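Local atomic coordinates of transcobalamin-1 (Homo sapiens, PDB entry 4KKI), a protein that binds vitamin B12 with femtomolar affinity and protects it from the acidic environment of the stomach. Residues N143-S148 with T244-Q249; F183-G188 with G236-T241; N176-S181 with V225-S230; G279-P284 with A288-A293; C197-L202 with S255-E260. All blocks are in the same frame, centred on the assembly; numbering follows the deposited sequence.

Contact 1. Residues N143-S148 with T244-Q249; sequences NYYQLS and TGEAMQ
The phenol ring of Tyr-145 and the carboxylate of Glu-246 meet edge to edge: Glu-246 OE1 lies in the ring plane, outside the CE1-CZ rim, and no atom of 244-249 lies over either face. With only 23° between their planes, the two flat groups are nearly coplanar. This buried pair joins helices 144-156 and 244-252 inside the alpha6-alpha6 barrel, beside the bound cyanocobalamin. The Tyr-145 hydroxyl donates a hydrogen bond to Glu-246 OE1 (2.6 Å), which accepts with its syn lone pair, on the side of the other oxygen. Glu-246 OE2 therefore also stays near, 3.2 Å from Tyr-145 OH. Both residues have to stretch, since their CA atoms are 11.3 Å apart; Tyr-145 does so with CG anti to the backbone N (chi1 -176°), and Glu-246 with a chain extended beyond CG. Gln-289 touches both side chains, and so does Met-190 of helix 185-203. Next to the tyrosine, Asn-143 N-caps the helix by accepting Gln-146 N at OD1 (2.8 Å), and its ND2 is hydrogen-bonded to cyanocobalamin, so one amide both caps the start of the helix and binds the ligand. Tyr-144 O is gripped twice by Ser-148, one turn further on, through its N and its OG (2.7 Å), from opposite faces of the carbonyl plane.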
# COMPACT_ATOMS: atom_id res chain seq x y z
N ASN A 143 -0.37 7.00 9.06
CA ASN A 143 1.03 6.82 8.67
C ASN A 143 1.41 7.73 7.51
O ASN A 143 0.56 8.47 7.00
CB ASN A 143 1.27 5.36 8.29
CG ASN A 143 0.27 4.86 7.26
OD1 ASN A 143 0.32 5.26 6.10
ND2 ASN A 143 -0.64 4.00 7.69
N TYR A 144 2.67 7.69 7.10
CA TYR A 144 3.14 8.56 6.03
C TYR A 144 2.75 8.07 4.64
O TYR A 144 2.71 8.84 3.68
CB TYR A 144 4.65 8.78 6.10
CG TYR A 144 5.05 10.04 6.83
CD1 TYR A 144 4.27 10.56 7.85
CD2 TYR A 144 6.22 10.72 6.49
CE1 TYR A 144 4.64 11.72 8.52
CE2 TYR A 144 6.59 11.87 7.14
CZ TYR A 144 5.80 12.37 8.16
OH TYR A 144 6.18 13.52 8.80
N TYR A 145 2.46 6.77 4.53
CA TYR A 145 1.95 6.22 3.28
C TYR A 145 0.61 6.87 2.95
O TYR A 145 0.39 7.30 1.82
CB TYR A 145 1.81 4.70 3.41
CG TYR A 145 1.37 4.00 2.15
CD1 TYR A 145 2.31 3.58 1.20
CD2 TYR A 145 0.03 3.74 1.91
CE1 TYR A 145 1.91 2.92 0.05
CE2 TYR A 145 -0.37 3.08 0.76
CZ TYR A 145 0.57 2.68 -0.17
OH TYR A 145 0.17 2.03 -1.31
N GLN A 146 -0.27 6.95 3.94
CA GLN A 146 -1.56 7.60 3.76
C GLN A 146 -1.40 9.11 3.63
O GLN A 146 -2.10 9.75 2.84
CB GLN A 146 -2.51 7.27 4.92
CG GLN A 146 -2.85 5.80 5.03
CD GLN A 146 -4.08 5.54 5.88
OE1 GLN A 146 -4.92 6.41 6.06
NE2 GLN A 146 -4.18 4.32 6.41
N LEU A 147 -0.47 9.67 4.39
CA LEU A 147 -0.18 11.10 4.32
C LEU A 147 0.26 11.47 2.91
O LEU A 147 -0.08 12.55 2.41
CB LEU A 147 0.91 11.47 5.32
CG LEU A 147 0.97 12.95 5.73
CD1 LEU A 147 -0.22 13.29 6.62
CD2 LEU A 147 2.27 13.27 6.43
N SER A 148 1.01 10.57 2.28
CA SER A 148 1.45 10.78 0.90
C SER A 148 0.28 10.63 -0.05
O SER A 148 0.15 11.39 -1.01
CB SER A 148 2.54 9.77 0.54
OG SER A 148 3.65 9.87 1.41
N THR A 244 7.50 -3.53 -4.70
CA THR A 244 8.19 -3.30 -5.97
C THR A 244 7.35 -2.52 -6.98
O THR A 244 7.85 -1.63 -7.67
CB THR A 244 8.65 -4.62 -6.60
OG1 THR A 244 9.59 -5.26 -5.73
CG2 THR A 244 9.30 -4.38 -7.95
N GLY A 245 6.06 -2.86 -7.06
CA GLY A 245 5.16 -2.25 -8.02
C GLY A 245 5.08 -0.74 -7.90
O GLY A 245 5.22 -0.02 -8.89
N GLU A 246 4.87 -0.25 -6.69
CA GLU A 246 4.77 1.18 -6.46
C GLU A 246 6.15 1.83 -6.41
O GLU A 246 6.29 3.03 -6.67
CB GLU A 246 3.94 1.48 -5.21
CG GLU A 246 2.50 0.98 -5.34
CD GLU A 246 1.59 1.44 -4.21
OE1 GLU A 246 2.08 1.60 -3.07
OE2 GLU A 246 0.39 1.65 -4.47
N ALA A 247 7.18 1.05 -6.11
CA ALA A 247 8.55 1.55 -6.20
C ALA A 247 8.88 1.86 -7.65
O ALA A 247 9.52 2.87 -7.94
CB ALA A 247 9.53 0.55 -5.61
N MET A 248 8.45 0.99 -8.56
CA MET A 248 8.62 1.21 -9.99
C MET A 248 7.95 2.51 -10.44
O MET A 248 8.53 3.28 -11.21
CB MET A 248 8.08 0.03 -10.81
CG MET A 248 8.84 -1.28 -10.62
SD MET A 248 8.09 -2.68 -11.49
CE MET A 248 8.30 -2.18 -13.20
N GLN A 249 6.73 2.75 -9.96
CA GLN A 249 6.03 4.00 -10.25
C GLN A 249 6.86 5.20 -9.84
O GLN A 249 7.03 6.15 -10.62
CB GLN A 249 4.68 4.06 -9.52
CG GLN A 249 3.62 3.11 -10.03
CD GLN A 249 2.26 3.42 -9.45
OE1 GLN A 249 1.88 4.58 -9.31
NE2 GLN A 249 1.51 2.37 -9.10

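Contact 2. Residues F183-G188 with G236-T241; sequences FSVDTG and GLIGNT
Val-185 points its branched side chain at the backbone of Ile-238 and Gly-239, with one methyl for each residue. In the alpha6-alpha6 barrel this apolar contact sets the first turn of helix 185-203 against the loop between helices 213-229 and 244-252. CG1, held anti to the backbone N (chi1 175°), rests 3.7 Å from the carbonyl O of Ile-238. CG2 flanks the backbone N instead and lies 3.7 Å from Gly-239 CA. Ile-238 answers less directly: its CG2 is 4.3 Å from Val-185 CG1 and also packs on Ile-228, while the side chain as a whole leads away, against Ala-247 and Leu-251 of helix 244-252. Such close packing of a valine on a main chain is consistent with the need for glycine at this position. A CB on Gly-239 would fall 2.9 Å from Val-185 CG2, a clash, and the backbone angles of Gly-239 (phi 86°, psi -114°) would also press that CB on the preceding carbonyl. The two segments thus come within 5.8 Å, measured between the CA atoms of Val-185 and Gly-239. Beside this apolar patch the next residue of each segment serves the ligand: Asp-186 OD2 and Asn-240 ND2 are both hydrogen-bonded to cyanocobalamin. The helix bearing Asp-186 starts at its N-cap, Ser-184, whose hydroxyl is paired with that of the third residue of the helix, Ser-184 OG and Thr-187 OG1 being hydrogen-bonded at 2.7 Å.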
# COMPACT_ATOMS: atom_id res chain seq x y z
N PHE A 183 13.82 1.01 6.20
CA PHE A 183 13.17 2.06 5.44
C PHE A 183 11.98 1.46 4.71
O PHE A 183 12.10 0.45 4.05
CB PHE A 183 14.16 2.66 4.45
CG PHE A 183 13.54 3.56 3.42
CD1 PHE A 183 13.19 4.86 3.74
CD2 PHE A 183 13.32 3.12 2.14
CE1 PHE A 183 12.63 5.69 2.79
CE2 PHE A 183 12.77 3.94 1.19
CZ PHE A 183 12.42 5.23 1.52
N SER A 184 10.82 2.08 4.86
CA SER A 184 9.61 1.63 4.20
C SER A 184 9.59 2.08 2.74
O SER A 184 9.32 3.25 2.44
CB SER A 184 8.36 2.13 4.92
OG SER A 184 7.18 1.74 4.24
N VAL A 185 9.88 1.15 1.84
CA VAL A 185 9.90 1.42 0.42
C VAL A 185 8.55 1.91 -0.07
O VAL A 185 8.46 2.86 -0.83
CB VAL A 185 10.31 0.17 -0.36
CG1 VAL A 185 10.22 0.39 -1.86
CG2 VAL A 185 11.71 -0.25 0.03
N ASP A 186 7.49 1.26 0.39
CA ASP A 186 6.13 1.62 0.01
C ASP A 186 5.85 3.08 0.36
O ASP A 186 5.34 3.84 -0.47
CB ASP A 186 5.12 0.73 0.74
CG ASP A 186 5.50 -0.74 0.71
OD1 ASP A 186 6.46 -1.11 1.41
OD2 ASP A 186 4.83 -1.52 -0.00
N THR A 187 6.18 3.45 1.58
CA THR A 187 6.00 4.81 2.07
C THR A 187 6.84 5.80 1.27
O THR A 187 6.34 6.83 0.82
CB THR A 187 6.37 4.90 3.56
OG1 THR A 187 5.59 3.96 4.30
CG2 THR A 187 6.11 6.30 4.09
N GLY A 188 8.12 5.48 1.09
CA GLY A 188 9.01 6.31 0.31
C GLY A 188 8.54 6.48 -1.12
O GLY A 188 8.63 7.57 -1.69
N GLY A 236 16.35 -7.81 -8.61
CA GLY A 236 15.67 -6.69 -9.23
C GLY A 236 14.51 -6.15 -8.42
O GLY A 236 14.01 -5.06 -8.68
N LEU A 237 14.07 -6.93 -7.43
CA LEU A 237 13.02 -6.49 -6.53
C LEU A 237 13.50 -5.29 -5.72
O LEU A 237 14.68 -5.20 -5.37
CB LEU A 237 12.59 -7.62 -5.59
CG LEU A 237 11.86 -8.80 -6.23
CD1 LEU A 237 11.37 -9.78 -5.17
CD2 LEU A 237 10.70 -8.32 -7.09
N ILE A 238 12.58 -4.37 -5.44
CA ILE A 238 12.92 -3.16 -4.70
C ILE A 238 12.13 -3.15 -3.39
O ILE A 238 10.93 -2.89 -3.38
CB ILE A 238 12.61 -1.90 -5.52
CG1 ILE A 238 13.20 -2.03 -6.92
CG2 ILE A 238 13.15 -0.67 -4.82
CD1 ILE A 238 12.75 -0.95 -7.88
N GLY A 239 12.83 -3.42 -2.30
CA GLY A 239 12.18 -3.72 -1.03
C GLY A 239 11.85 -5.20 -1.02
O GLY A 239 12.75 -6.04 -1.01
N ASN A 240 10.57 -5.52 -1.02
CA ASN A 240 10.14 -6.90 -1.22
C ASN A 240 9.24 -7.01 -2.44
O ASN A 240 9.11 -6.06 -3.21
CB ASN A 240 9.46 -7.47 0.03
CG ASN A 240 8.23 -6.68 0.45
OD1 ASN A 240 7.65 -5.94 -0.34
ND2 ASN A 240 7.84 -6.84 1.71
N THR A 241 8.61 -8.17 -2.60
CA THR A 241 7.74 -8.43 -3.74
C THR A 241 6.58 -7.45 -3.82
O THR A 241 6.15 -7.04 -4.90
CB THR A 241 7.17 -9.86 -3.68
OG1 THR A 241 8.25 -10.80 -3.70
CG2 THR A 241 6.24 -10.13 -4.85

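Contact 3. Residues N176-S181 with V225-S230; sequences NYYFGS and VEKILS
A single polar bridge at the surface, from Lys-227 to Tyr-178, ties the last turns of helix 213-229 to the short strand 178-179. Lys-227 NZ donates to Tyr-178 OH over 2.8 Å. The two side chains cross at about a right angle, and the ammonium sits at the ring edge near its plane, which sets the pair apart from a cation-pi contact. The lysine chain runs straight until its last torsion, where a bend (chi4 -66°) lays the methylene beside the hydroxyl, with CE 3.2 Å from Tyr-178 OH. Each end has a weaker second partner: Glu-173 forms a long ion pair with Lys-227 NZ, and Tyr-178 OH has a weak bond to Pro-172 O. A methionine in place of Lys-227 would probably leave Tyr-178 OH without its ammonium donor and Glu-173 without the positive charge it faces. Ser-230 OG bonds back to Glu-226 O (2.7 Å). Strand 178-179 turns through Gly-180, whose positive phi suits glycine, and pairs antiparallel with 182-183. These strands thus form a two-stranded beta-hairpin, which the lysine ties to the helical barrel, with Phe-179 touching cyanocobalamin and Gly-180 hydrogen-bonded through its backbone to Tyr-433 of the beta domain.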
# COMPACT_ATOMS: atom_id res chain seq x y z
N ASN A 176 8.95 8.60 10.35
CA ASN A 176 7.79 7.91 9.81
C ASN A 176 8.04 7.20 8.49
O ASN A 176 7.17 6.50 7.97
CB ASN A 176 6.61 8.87 9.68
CG ASN A 176 6.06 9.30 11.02
OD1 ASN A 176 5.33 8.56 11.67
ND2 ASN A 176 6.41 10.52 11.43
N TYR A 177 9.24 7.39 7.93
CA TYR A 177 9.64 6.68 6.72
C TYR A 177 10.20 5.31 7.07
O TYR A 177 10.47 4.50 6.19
CB TYR A 177 10.68 7.49 5.95
CG TYR A 177 10.13 8.63 5.14
CD1 TYR A 177 9.41 8.40 3.98
CD2 TYR A 177 10.36 9.95 5.51
CE1 TYR A 177 8.91 9.44 3.22
CE2 TYR A 177 9.87 11.00 4.76
CZ TYR A 177 9.14 10.74 3.62
OH TYR A 177 8.66 11.79 2.87
N TYR A 178 10.38 5.06 8.37
CA TYR A 178 11.04 3.85 8.83
C TYR A 178 10.18 3.05 9.81
O TYR A 178 9.56 3.61 10.71
CB TYR A 178 12.38 4.19 9.48
CG TYR A 178 13.28 5.04 8.60
CD1 TYR A 178 13.20 6.42 8.63
CD2 TYR A 178 14.21 4.45 7.75
CE1 TYR A 178 14.01 7.20 7.84
CE2 TYR A 178 15.03 5.23 6.95
CZ TYR A 178 14.93 6.60 7.00
OH TYR A 178 15.74 7.38 6.21
N PHE A 179 10.15 1.73 9.62
CA PHE A 179 9.53 0.84 10.58
C PHE A 179 10.63 0.06 11.27
O PHE A 179 11.05 -1.00 10.80
CB PHE A 179 8.55 -0.11 9.88
CG PHE A 179 7.36 0.58 9.28
CD1 PHE A 179 6.81 1.69 9.89
CD2 PHE A 179 6.80 0.11 8.11
CE1 PHE A 179 5.72 2.33 9.34
CE2 PHE A 179 5.70 0.75 7.55
CZ PHE A 179 5.16 1.86 8.17
N GLY A 180 11.10 0.59 12.39
CA GLY A 180 12.26 0.03 13.07
C GLY A 180 13.53 0.57 12.43
O GLY A 180 13.75 1.78 12.39
N SER A 181 14.36 -0.33 11.92
CA SER A 181 15.58 0.05 11.23
C SER A 181 15.36 0.01 9.72
O SER A 181 16.21 0.45 8.95
CB SER A 181 16.73 -0.87 11.62
OG SER A 181 16.46 -2.21 11.25
N VAL A 225 14.65 8.71 -3.50
CA VAL A 225 14.99 7.83 -4.61
C VAL A 225 16.23 7.00 -4.28
O VAL A 225 16.26 5.79 -4.54
CB VAL A 225 15.23 8.63 -5.91
CG1 VAL A 225 15.90 7.76 -6.97
CG2 VAL A 225 13.92 9.20 -6.43
N GLU A 226 17.23 7.64 -3.70
CA GLU A 226 18.44 6.95 -3.27
C GLU A 226 18.13 5.87 -2.24
O GLU A 226 18.65 4.75 -2.33
CB GLU A 226 19.46 7.95 -2.73
CG GLU A 226 19.95 8.94 -3.78
CD GLU A 226 20.65 10.13 -3.17
OE1 GLU A 226 20.61 10.28 -1.93
OE2 GLU A 226 21.25 10.91 -3.94
N LYS A 227 17.29 6.20 -1.26
CA LYS A 227 16.89 5.25 -0.23
C LYS A 227 16.06 4.10 -0.81
O LYS A 227 16.15 2.96 -0.36
CB LYS A 227 16.10 5.94 0.88
CG LYS A 227 16.89 6.95 1.68
CD LYS A 227 16.00 7.71 2.65
CE LYS A 227 16.79 8.72 3.47
NZ LYS A 227 17.75 8.04 4.38
N ILE A 228 15.24 4.41 -1.81
CA ILE A 228 14.46 3.39 -2.49
C ILE A 228 15.38 2.42 -3.22
O ILE A 228 15.26 1.20 -3.07
CB ILE A 228 13.43 4.00 -3.47
CG1 ILE A 228 12.27 4.62 -2.69
CG2 ILE A 228 12.89 2.94 -4.42
CD1 ILE A 228 11.28 5.36 -3.57
N LEU A 229 16.30 2.96 -4.01
CA LEU A 229 17.24 2.14 -4.77
C LEU A 229 18.20 1.35 -3.88
O LEU A 229 18.70 0.30 -4.27
CB LEU A 229 18.03 3.01 -5.76
CG LEU A 229 17.27 3.45 -7.01
CD1 LEU A 229 18.07 4.48 -7.79
CD2 LEU A 229 16.95 2.24 -7.87
N SER A 230 18.45 1.87 -2.68
CA SER A 230 19.31 1.18 -1.72
C SER A 230 18.67 -0.11 -1.21
O SER A 230 19.34 -0.95 -0.62
CB SER A 230 19.63 2.09 -0.53
OG SER A 230 20.40 3.21 -0.93

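Contact 4. Residues G279-P284 with A288-A293; sequences GAFSNP and AQVLPA
Val-290 lays one methyl on a face of the Phe-281 ring, a CH-pi contact in which CG1 stands 4.1 Å from the ring centroid and 27° off the normal. It joins the loop after helix 265-277 to helix 284-294 of the alpha6-alpha6 barrel. The valine rotamer explains the contact: chi1 of 76° puts CG1 between the backbone N and the carbonyl carbon, a crowded position, and turns CG2 anti to the N. Val-290 CB meets Phe-281 CE1 at 3.7 Å, while CG2 reaches toward the ring tip, 3.9 Å from Phe-281 CZ. Phe-281 brings its ring there with CG anti to its own carbonyl carbon (chi1 -67°), and the side chains cross at about a right angle. The second link is the first turn of the helix, where Ala-288 N donates to Pro-284 O over 3.0 Å. Ala-288 CB also lies 3.3 Å from that Pro-284 O. The loop itself is shaped by a Schellman motif at Gly-279, a type I turn from Gly-279 to Ser-282 and the N-cap Asn-283, whose ND2 also bonds Trp-382 O. Gln-289 is hydrogen-bonded to cyanocobalamin. Around the contact, Leu-39 of helix 37-45 touches both Phe-281 and Val-290, helix 265-277 adds Ile-276 against the phenylalanine and Val-272 against the valine, and helix 55-63 packs on Leu-291 and Pro-292.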
# COMPACT_ATOMS: atom_id res chain seq x y z
N GLY A 279 2.03 -17.25 -8.46
CA GLY A 279 0.88 -16.97 -7.61
C GLY A 279 1.21 -16.10 -6.41
O GLY A 279 0.51 -16.15 -5.40
N ALA A 280 2.26 -15.29 -6.53
CA ALA A 280 2.68 -14.43 -5.42
C ALA A 280 1.68 -13.31 -5.16
O ALA A 280 1.63 -12.75 -4.06
CB ALA A 280 4.06 -13.86 -5.69
N PHE A 281 0.88 -12.98 -6.17
CA PHE A 281 -0.06 -11.87 -6.06
C PHE A 281 -1.51 -12.33 -5.96
O PHE A 281 -2.40 -11.77 -6.60
CB PHE A 281 0.12 -10.90 -7.23
CG PHE A 281 1.43 -10.18 -7.22
CD1 PHE A 281 1.56 -8.97 -6.55
CD2 PHE A 281 2.54 -10.71 -7.86
CE1 PHE A 281 2.77 -8.31 -6.53
CE2 PHE A 281 3.75 -10.05 -7.85
CZ PHE A 281 3.87 -8.84 -7.18
N SER A 282 -1.75 -13.36 -5.15
CA SER A 282 -3.09 -13.90 -4.96
C SER A 282 -3.96 -12.96 -4.11
O SER A 282 -5.19 -13.04 -4.16
CB SER A 282 -3.02 -15.28 -4.30
OG SER A 282 -2.32 -15.22 -3.07
N ASN A 283 -3.32 -12.09 -3.35
CA ASN A 283 -4.05 -11.08 -2.58
C ASN A 283 -4.44 -9.91 -3.49
O ASN A 283 -3.58 -9.27 -4.09
CB ASN A 283 -3.19 -10.60 -1.41
CG ASN A 283 -3.98 -9.79 -0.39
OD1 ASN A 283 -4.78 -8.92 -0.74
ND2 ASN A 283 -3.76 -10.08 0.89
N PRO A 284 -5.76 -9.63 -3.59
CA PRO A 284 -6.30 -8.57 -4.46
C PRO A 284 -5.69 -7.19 -4.20
O PRO A 284 -5.59 -6.39 -5.13
CB PRO A 284 -7.80 -8.56 -4.12
CG PRO A 284 -7.91 -9.28 -2.81
CD PRO A 284 -6.82 -10.30 -2.83
N ALA A 288 -3.62 -5.31 -7.15
CA ALA A 288 -4.01 -3.96 -7.51
C ALA A 288 -2.83 -2.99 -7.51
O ALA A 288 -2.70 -2.15 -8.39
CB ALA A 288 -5.11 -3.45 -6.60
N GLN A 289 -1.96 -3.11 -6.51
CA GLN A 289 -0.86 -2.16 -6.37
C GLN A 289 0.26 -2.37 -7.38
O GLN A 289 0.97 -1.42 -7.72
CB GLN A 289 -0.30 -2.18 -4.94
CG GLN A 289 -1.27 -1.65 -3.91
CD GLN A 289 -0.67 -1.57 -2.53
OE1 GLN A 289 -1.13 -0.81 -1.68
NE2 GLN A 289 0.38 -2.36 -2.29
N VAL A 290 0.41 -3.59 -7.86
CA VAL A 290 1.52 -3.91 -8.77
C VAL A 290 1.17 -3.65 -10.24
O VAL A 290 2.04 -3.34 -11.05
CB VAL A 290 2.01 -5.37 -8.59
CG1 VAL A 290 1.04 -6.36 -9.22
CG2 VAL A 290 3.40 -5.54 -9.18
N LEU A 291 -0.12 -3.74 -10.57
CA LEU A 291 -0.58 -3.68 -11.96
C LEU A 291 -0.21 -2.43 -12.78
O LEU A 291 0.29 -2.57 -13.90
CB LEU A 291 -2.09 -3.95 -12.05
CG LEU A 291 -2.70 -3.90 -13.45
CD1 LEU A 291 -2.11 -5.00 -14.33
CD2 LEU A 291 -4.22 -4.00 -13.39
N PRO A 292 -0.45 -1.21 -12.25
CA PRO A 292 -0.20 -0.02 -13.07
C PRO A 292 1.21 0.08 -13.64
O PRO A 292 1.38 0.35 -14.83
CB PRO A 292 -0.46 1.14 -12.10
CG PRO A 292 -1.44 0.58 -11.13
CD PRO A 292 -1.03 -0.85 -10.94
N ALA A 293 2.21 -0.14 -12.79
CA ALA A 293 3.61 -0.05 -13.21
C ALA A 293 3.94 -1.04 -14.31
O ALA A 293 4.69 -0.73 -15.23
CB ALA A 293 4.54 -0.24 -12.02

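Contact 5. Residues C197-L202 with S255-E260; sequences CVKKSL and SDYYNE
Lys-199 reaches out from helix 185-203 to Tyr-257, on the loop between helices 244-252 and 265-277. Two residues earlier on the helix, Cys-197 is fastened by a disulfide to Cys-155 of helix 144-156, and Val-198 packs inward on Val-151 and Ile-217. Lys-199 points toward the loop instead. A bend at its third torsion (chi3 59°) directs NZ to Tyr-257 OH, the two 2.9 Å apart in a hydrogen bond donated by the lysine. The side chains approach from opposite directions, and the ammonium stays near the ring plane at its edge, with NZ 3.7 Å from Tyr-257 CE2. Ser-201, next on the inner side, packs on Cys-155, and its N closes a helical bond to Cys-197 O. Within the loop, Asp-256 CB sits 3.7 Å above one face of the Tyr-257 ring, offset toward its rim. A leucine in place of Tyr-257 would probably leave Lys-199 NZ without this acceptor and free to swing. The chemistry is that of a charged donor and a neutral phenol rather than a salt bridge: the nearest carboxylate of the loop, Asp-256 OD2, is 5.5 Å from Lys-199 NZ, perhaps close enough for a modest attraction, though the charged atoms are not in contact, so one hydrogen bond bears the link.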
# COMPACT_ATOMS: atom_id res chain seq x y z
N CYS A 197 4.09 15.24 -7.75
CA CYS A 197 2.88 15.93 -8.17
C CYS A 197 2.94 17.40 -7.78
O CYS A 197 2.58 18.27 -8.58
CB CYS A 197 1.64 15.27 -7.56
SG CYS A 197 0.08 16.08 -8.01
N VAL A 198 3.38 17.67 -6.56
CA VAL A 198 3.53 19.05 -6.09
C VAL A 198 4.53 19.81 -6.94
O VAL A 198 4.33 20.98 -7.26
CB VAL A 198 3.97 19.09 -4.61
CG1 VAL A 198 4.07 20.53 -4.13
CG2 VAL A 198 2.99 18.31 -3.75
N LYS A 199 5.61 19.13 -7.32
CA LYS A 199 6.62 19.70 -8.21
C LYS A 199 6.00 20.14 -9.54
O LYS A 199 6.19 21.28 -9.97
CB LYS A 199 7.76 18.71 -8.45
CG LYS A 199 8.73 18.59 -7.28
CD LYS A 199 9.41 17.22 -7.23
CE LYS A 199 10.18 16.92 -8.51
NZ LYS A 199 10.82 15.57 -8.47
N LYS A 200 5.26 19.24 -10.17
CA LYS A 200 4.62 19.55 -11.45
C LYS A 200 3.61 20.67 -11.28
O LYS A 200 3.50 21.56 -12.12
CB LYS A 200 3.94 18.31 -12.03
CG LYS A 200 4.87 17.12 -12.20
CD LYS A 200 4.13 15.88 -12.65
CE LYS A 200 3.92 15.86 -14.14
NZ LYS A 200 5.23 15.83 -14.86
N SER A 201 2.88 20.63 -10.16
CA SER A 201 1.89 21.64 -9.84
C SER A 201 2.53 23.02 -9.65
O SER A 201 1.94 24.03 -10.02
CB SER A 201 1.10 21.24 -8.59
OG SER A 201 0.14 22.22 -8.26
N LEU A 202 3.72 23.04 -9.07
CA LEU A 202 4.47 24.28 -8.87
C LEU A 202 4.98 24.86 -10.19
O LEU A 202 4.88 26.06 -10.43
CB LEU A 202 5.65 24.05 -7.93
CG LEU A 202 5.34 24.08 -6.43
CD1 LEU A 202 6.56 23.70 -5.62
CD2 LEU A 202 4.83 25.46 -6.04
N SER A 255 13.32 9.99 -12.97
CA SER A 255 14.53 9.66 -13.72
C SER A 255 15.61 10.74 -13.59
O SER A 255 16.73 10.56 -14.03
CB SER A 255 14.21 9.45 -15.19
OG SER A 255 12.81 9.34 -15.39
N ASP A 256 15.25 11.85 -12.97
CA ASP A 256 16.18 12.95 -12.75
C ASP A 256 17.26 12.57 -11.75
O ASP A 256 18.33 13.20 -11.72
CB ASP A 256 15.42 14.16 -12.20
CG ASP A 256 14.61 14.87 -13.26
OD1 ASP A 256 14.57 14.39 -14.41
OD2 ASP A 256 14.00 15.90 -12.92
N TYR A 257 17.00 11.56 -10.94
CA TYR A 257 17.83 11.30 -9.78
C TYR A 257 18.56 9.96 -9.83
O TYR A 257 19.09 9.50 -8.82
CB TYR A 257 17.00 11.40 -8.51
CG TYR A 257 16.11 12.63 -8.47
CD1 TYR A 257 16.62 13.86 -8.07
CD2 TYR A 257 14.77 12.55 -8.84
CE1 TYR A 257 15.81 14.98 -8.04
CE2 TYR A 257 13.96 13.68 -8.81
CZ TYR A 257 14.49 14.89 -8.41
OH TYR A 257 13.68 16.00 -8.38
N TYR A 258 18.63 9.37 -11.02
CA TYR A 258 19.39 8.15 -11.19
C TYR A 258 19.77 7.90 -12.64
O TYR A 258 19.11 8.38 -13.56
CB TYR A 258 18.64 6.96 -10.59
CG TYR A 258 17.38 6.56 -11.32
CD1 TYR A 258 16.15 7.10 -10.97
CD2 TYR A 258 17.42 5.64 -12.34
CE1 TYR A 258 15.00 6.73 -11.63
CE2 TYR A 258 16.28 5.27 -13.01
CZ TYR A 258 15.08 5.81 -12.65
OH TYR A 258 13.95 5.44 -13.33
N ASN A 259 20.84 7.15 -12.84
CA ASN A 259 21.33 6.82 -14.17
C ASN A 259 20.77 5.48 -14.63
O ASN A 259 20.11 4.79 -13.85
CB ASN A 259 22.86 6.77 -14.18
CG ASN A 259 23.49 7.91 -13.40
OD1 ASN A 259 23.66 9.02 -13.92
ND2 ASN A 259 23.84 7.65 -12.15
N GLU A 260 21.03 5.12 -15.88
CA GLU A 260 20.56 3.85 -16.42
C GLU A 260 21.18 2.66 -15.70
O GLU A 260 20.58 1.58 -15.63
CB GLU A 260 20.84 3.76 -17.92
CG GLU A 260 22.32 3.75 -18.29
CD GLU A 260 22.59 3.08 -19.62
OE1 GLU A 260 23.73 3.15 -20.11
OE2 GLU A 260 21.65 2.47 -20.18

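In the fold
From the N terminus, segment 143-148 opens contact 1, then 176-181 opens contact 3, 183-188 contact 2 and 197-202 contact 5. The chain returns through 225-230, closing contact 3, then 236-241, closing contact 2, and 244-249, closing contact 1; contact 5 closes last of these at 255-260. Contacts 2 and 3 thus lie within the span of contact 1 and cross each other, while contact 5 crosses all three. Contact 4 follows in series as a short local loop that closes onto helix 284-294. It still touches contacts 1 and 2, through Gln-289 beside Tyr-145 and Phe-281 against Thr-241. Contacts 1 to 4 thus tie helices and loops near the ligand, and contact 5 joins helix 185-203 to a loop farther out.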